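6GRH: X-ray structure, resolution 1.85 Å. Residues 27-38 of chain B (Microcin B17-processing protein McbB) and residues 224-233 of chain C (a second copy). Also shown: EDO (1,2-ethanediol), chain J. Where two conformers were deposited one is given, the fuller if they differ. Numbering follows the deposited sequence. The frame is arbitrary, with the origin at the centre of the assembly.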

# COMPACT_ATOMS: atom_id res chain seq x y z
N THR B 27 -19.65 -25.90 -42.28
CA THR B 27 -18.32 -25.39 -41.95
C THR B 27 -18.45 -24.14 -41.09
O THR B 27 -19.14 -23.21 -41.47
CB THR B 27 -17.52 -25.08 -43.23
OG1 THR B 27 -17.35 -26.31 -43.92
CG2 THR B 27 -16.14 -24.53 -42.92
N LEU B 28 -17.78 -24.15 -39.95
CA LEU B 28 -17.84 -23.02 -39.01
C LEU B 28 -16.43 -22.50 -38.69
O LEU B 28 -15.53 -23.29 -38.42
CB LEU B 28 -18.54 -23.39 -37.71
CG LEU B 28 -19.96 -23.98 -37.74
CD1 LEU B 28 -20.47 -24.15 -36.32
CD2 LEU B 28 -20.94 -23.13 -38.52
N LEU B 29 -16.31 -21.18 -38.74
CA LEU B 29 -15.15 -20.42 -38.32
C LEU B 29 -15.46 -19.93 -36.92
O LEU B 29 -16.53 -19.36 -36.71
CB LEU B 29 -14.95 -19.21 -39.24
CG LEU B 29 -13.90 -18.19 -38.81
CD1 LEU B 29 -12.54 -18.82 -38.80
CD2 LEU B 29 -13.91 -16.92 -39.64
N ILE B 30 -14.55 -20.14 -35.99
CA ILE B 30 -14.67 -19.61 -34.64
C ILE B 30 -13.37 -18.91 -34.27
O ILE B 30 -12.31 -19.54 -34.24
CB ILE B 30 -14.95 -20.71 -33.61
CG1 ILE B 30 -16.13 -21.58 -34.07
CG2 ILE B 30 -15.23 -20.10 -32.24
CD1 ILE B 30 -16.21 -22.92 -33.36
N THR B 31 -13.47 -17.62 -33.96
CA THR B 31 -12.35 -16.85 -33.49
C THR B 31 -12.65 -16.29 -32.10
O THR B 31 -13.73 -16.51 -31.55
CB THR B 31 -12.03 -15.69 -34.44
OG1 THR B 31 -12.92 -14.59 -34.22
CG2 THR B 31 -12.14 -16.15 -35.91
N TYR B 32 -11.72 -15.52 -31.57
CA TYR B 32 -11.97 -14.79 -30.32
C TYR B 32 -13.03 -13.68 -30.44
O TYR B 32 -13.66 -13.31 -29.44
CB TYR B 32 -10.66 -14.20 -29.82
CG TYR B 32 -9.70 -15.19 -29.19
CD1 TYR B 32 -10.05 -16.51 -28.92
CD2 TYR B 32 -8.45 -14.78 -28.81
CE1 TYR B 32 -9.17 -17.39 -28.31
CE2 TYR B 32 -7.55 -15.65 -28.22
CZ TYR B 32 -7.93 -16.95 -27.96
OH TYR B 32 -7.05 -17.80 -27.35
N ILE B 33 -13.23 -13.18 -31.64
CA ILE B 33 -14.11 -12.07 -31.95
C ILE B 33 -15.48 -12.54 -32.42
O ILE B 33 -16.49 -11.95 -32.04
CB ILE B 33 -13.48 -11.18 -33.04
CG1 ILE B 33 -12.09 -10.71 -32.60
CG2 ILE B 33 -14.38 -10.02 -33.45
CD1 ILE B 33 -12.06 -9.94 -31.32
N SER B 34 -15.54 -13.55 -33.28
CA SER B 34 -16.79 -13.92 -33.88
C SER B 34 -16.87 -15.38 -34.26
O SER B 34 -15.90 -16.11 -34.17
CB SER B 34 -17.04 -13.06 -35.14
OG SER B 34 -16.08 -13.38 -36.16
N SER B 35 -18.06 -15.79 -34.68
CA SER B 35 -18.26 -17.08 -35.28
C SER B 35 -19.06 -16.90 -36.57
O SER B 35 -19.96 -16.08 -36.64
CB SER B 35 -18.98 -18.01 -34.31
OG SER B 35 -18.94 -19.33 -34.80
N VAL B 36 -18.69 -17.67 -37.60
CA VAL B 36 -19.29 -17.53 -38.95
C VAL B 36 -19.61 -18.91 -39.51
O VAL B 36 -18.78 -19.80 -39.48
CB VAL B 36 -18.36 -16.75 -39.91
CG1 VAL B 36 -19.05 -16.51 -41.26
CG2 VAL B 36 -17.96 -15.40 -39.31
N ASP B 37 -20.85 -19.07 -39.99
CA ASP B 37 -21.23 -20.24 -40.77
C ASP B 37 -20.71 -19.98 -42.21
O ASP B 37 -21.26 -19.14 -42.90
CB ASP B 37 -22.75 -20.42 -40.71
CG ASP B 37 -23.23 -21.75 -41.32
OD1 ASP B 37 -22.41 -22.61 -41.70
OD2 ASP B 37 -24.47 -21.94 -41.43
N ILE B 38 -19.67 -20.68 -42.61
CA ILE B 38 -18.98 -20.39 -43.88
C ILE B 38 -19.70 -21.09 -45.02
O ILE B 38 -19.85 -22.31 -45.00
CB ILE B 38 -17.52 -20.89 -43.86
CG1 ILE B 38 -16.72 -20.20 -42.75
CG2 ILE B 38 -16.82 -20.68 -45.21
CD1 ILE B 38 -16.50 -18.72 -42.94
N LYS C 224 -27.18 -28.67 -33.39
CA LYS C 224 -27.92 -29.01 -34.61
C LYS C 224 -27.04 -29.74 -35.63
O LYS C 224 -27.48 -30.69 -36.27
CB LYS C 224 -28.50 -27.73 -35.23
CG LYS C 224 -29.44 -27.95 -36.40
CD LYS C 224 -29.76 -26.64 -37.10
N TYR C 225 -25.80 -29.30 -35.77
CA TYR C 225 -24.88 -29.85 -36.75
C TYR C 225 -24.10 -31.07 -36.22
O TYR C 225 -23.28 -31.61 -36.94
CB TYR C 225 -23.91 -28.76 -37.20
CG TYR C 225 -24.46 -27.70 -38.15
CD1 TYR C 225 -25.82 -27.63 -38.52
CD2 TYR C 225 -23.59 -26.73 -38.66
CE1 TYR C 225 -26.27 -26.63 -39.40
CE2 TYR C 225 -24.02 -25.75 -39.54
CZ TYR C 225 -25.36 -25.69 -39.90
OH TYR C 225 -25.72 -24.69 -40.77
N GLN C 226 -24.36 -31.48 -34.98
CA GLN C 226 -23.72 -32.64 -34.33
C GLN C 226 -22.19 -32.46 -34.20
O GLN C 226 -21.41 -33.40 -34.40
CB GLN C 226 -24.11 -33.95 -35.05
CG GLN C 226 -25.62 -34.21 -35.02
CD GLN C 226 -26.05 -35.31 -35.98
OE1 GLN C 226 -25.75 -35.27 -37.17
NE2 GLN C 226 -26.78 -36.28 -35.47
N MET C 227 -21.76 -31.24 -33.89
CA MET C 227 -20.33 -30.91 -33.81
C MET C 227 -19.96 -30.54 -32.36
O MET C 227 -20.80 -30.06 -31.59
CB MET C 227 -20.02 -29.73 -34.72
CG MET C 227 -20.55 -29.87 -36.15
SD MET C 227 -20.19 -28.41 -37.14
CE MET C 227 -18.49 -28.71 -37.57
N THR C 228 -18.70 -30.79 -32.01
CA THR C 228 -18.14 -30.33 -30.75
C THR C 228 -17.61 -28.88 -30.86
O THR C 228 -17.31 -28.39 -31.94
CB THR C 228 -17.00 -31.24 -30.26
OG1 THR C 228 -16.01 -31.36 -31.28
CG2 THR C 228 -17.52 -32.63 -29.94
N LEU C 229 -17.56 -28.21 -29.72
CA LEU C 229 -16.92 -26.90 -29.60
C LEU C 229 -15.45 -27.15 -29.31
O LEU C 229 -15.12 -27.61 -28.24
CB LEU C 229 -17.52 -26.10 -28.44
CG LEU C 229 -16.89 -24.74 -28.12
CD1 LEU C 229 -17.26 -23.75 -29.20
CD2 LEU C 229 -17.38 -24.22 -26.79
N PRO C 230 -14.56 -26.83 -30.27
CA PRO C 230 -13.13 -26.97 -30.04
C PRO C 230 -12.56 -25.85 -29.18
O PRO C 230 -13.04 -24.68 -29.20
CB PRO C 230 -12.56 -26.90 -31.47
CG PRO C 230 -13.48 -25.94 -32.15
CD PRO C 230 -14.85 -26.15 -31.54
N ALA C 231 -11.53 -26.19 -28.43
CA ALA C 231 -10.64 -25.19 -27.83
C ALA C 231 -9.92 -24.48 -28.96
O ALA C 231 -9.52 -25.14 -29.96
CB ALA C 231 -9.65 -25.86 -26.90
N LEU C 232 -9.73 -23.18 -28.83
CA LEU C 232 -9.19 -22.39 -29.94
C LEU C 232 -7.67 -22.34 -29.93
O LEU C 232 -7.08 -21.66 -29.09
CB LEU C 232 -9.76 -20.99 -29.96
CG LEU C 232 -11.05 -20.75 -30.73
CD1 LEU C 232 -12.07 -21.87 -30.59
CD2 LEU C 232 -11.61 -19.40 -30.32
N ALA C 233 -7.06 -23.06 -30.87
CA ALA C 233 -5.63 -22.94 -31.13
C ALA C 233 -4.76 -23.13 -29.87
O ALA C 233 -3.84 -22.35 -29.63
CB ALA C 233 -5.34 -21.59 -31.79
C1 EDO J . -3.65 -18.98 -28.07
O1 EDO J . -3.99 -17.60 -27.88
C2 EDO J . -4.77 -19.82 -27.50
O2 EDO J . -4.35 -21.17 -27.31
O HOH W 1 -7.79 -20.42 -26.86

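What holds the apolar centre together? C:Leu232, the residue most covered by the other stretch, points toward chain B and reaches two side chains there. Its CD1 lies 4.0 Å from CG2 of B:Ile30, and its CD2 packs 3.6 Å from CD1 of B:Tyr32. The tyrosine's CA-to-CB bond runs sideways, but the end of the side chain comes nearer.

How does the packing continue along the strand? B:Leu28 and B:Ile30, two residues apart on the strand, both point toward the other stretch, while B:Leu29 between them is out of its reach. CD1 of B:Ile30 sits 3.9 Å from CD of C:Pro230, while CD1 of B:Leu28 approaches SD of C:Met227 at 4.3 Å.

What keeps this surface in shape? Strand 34-38 pairs with the first strand, as in B:Val36 N to B:Leu29 O at 2.9 Å. At the turn, B:Thr31 OG1 accepts from B:Ser34 N at 3.0 Å.

Where does the contact become polar? At one end, C:Tyr225 OH donates to B:Asp37 OD2 at 3.1 Å, the sole direct hydrogen bond between the stretches. At the other, a water bridges B:Tyr32 OH (2.8 Å) and C:Leu232 O (2.6 Å), and the ethanediol, probably from the crystallisation liquor, links B:Tyr32 OH through its O1 (3.1 Å) to C:Ala233 O through its O2 (2.7 Å).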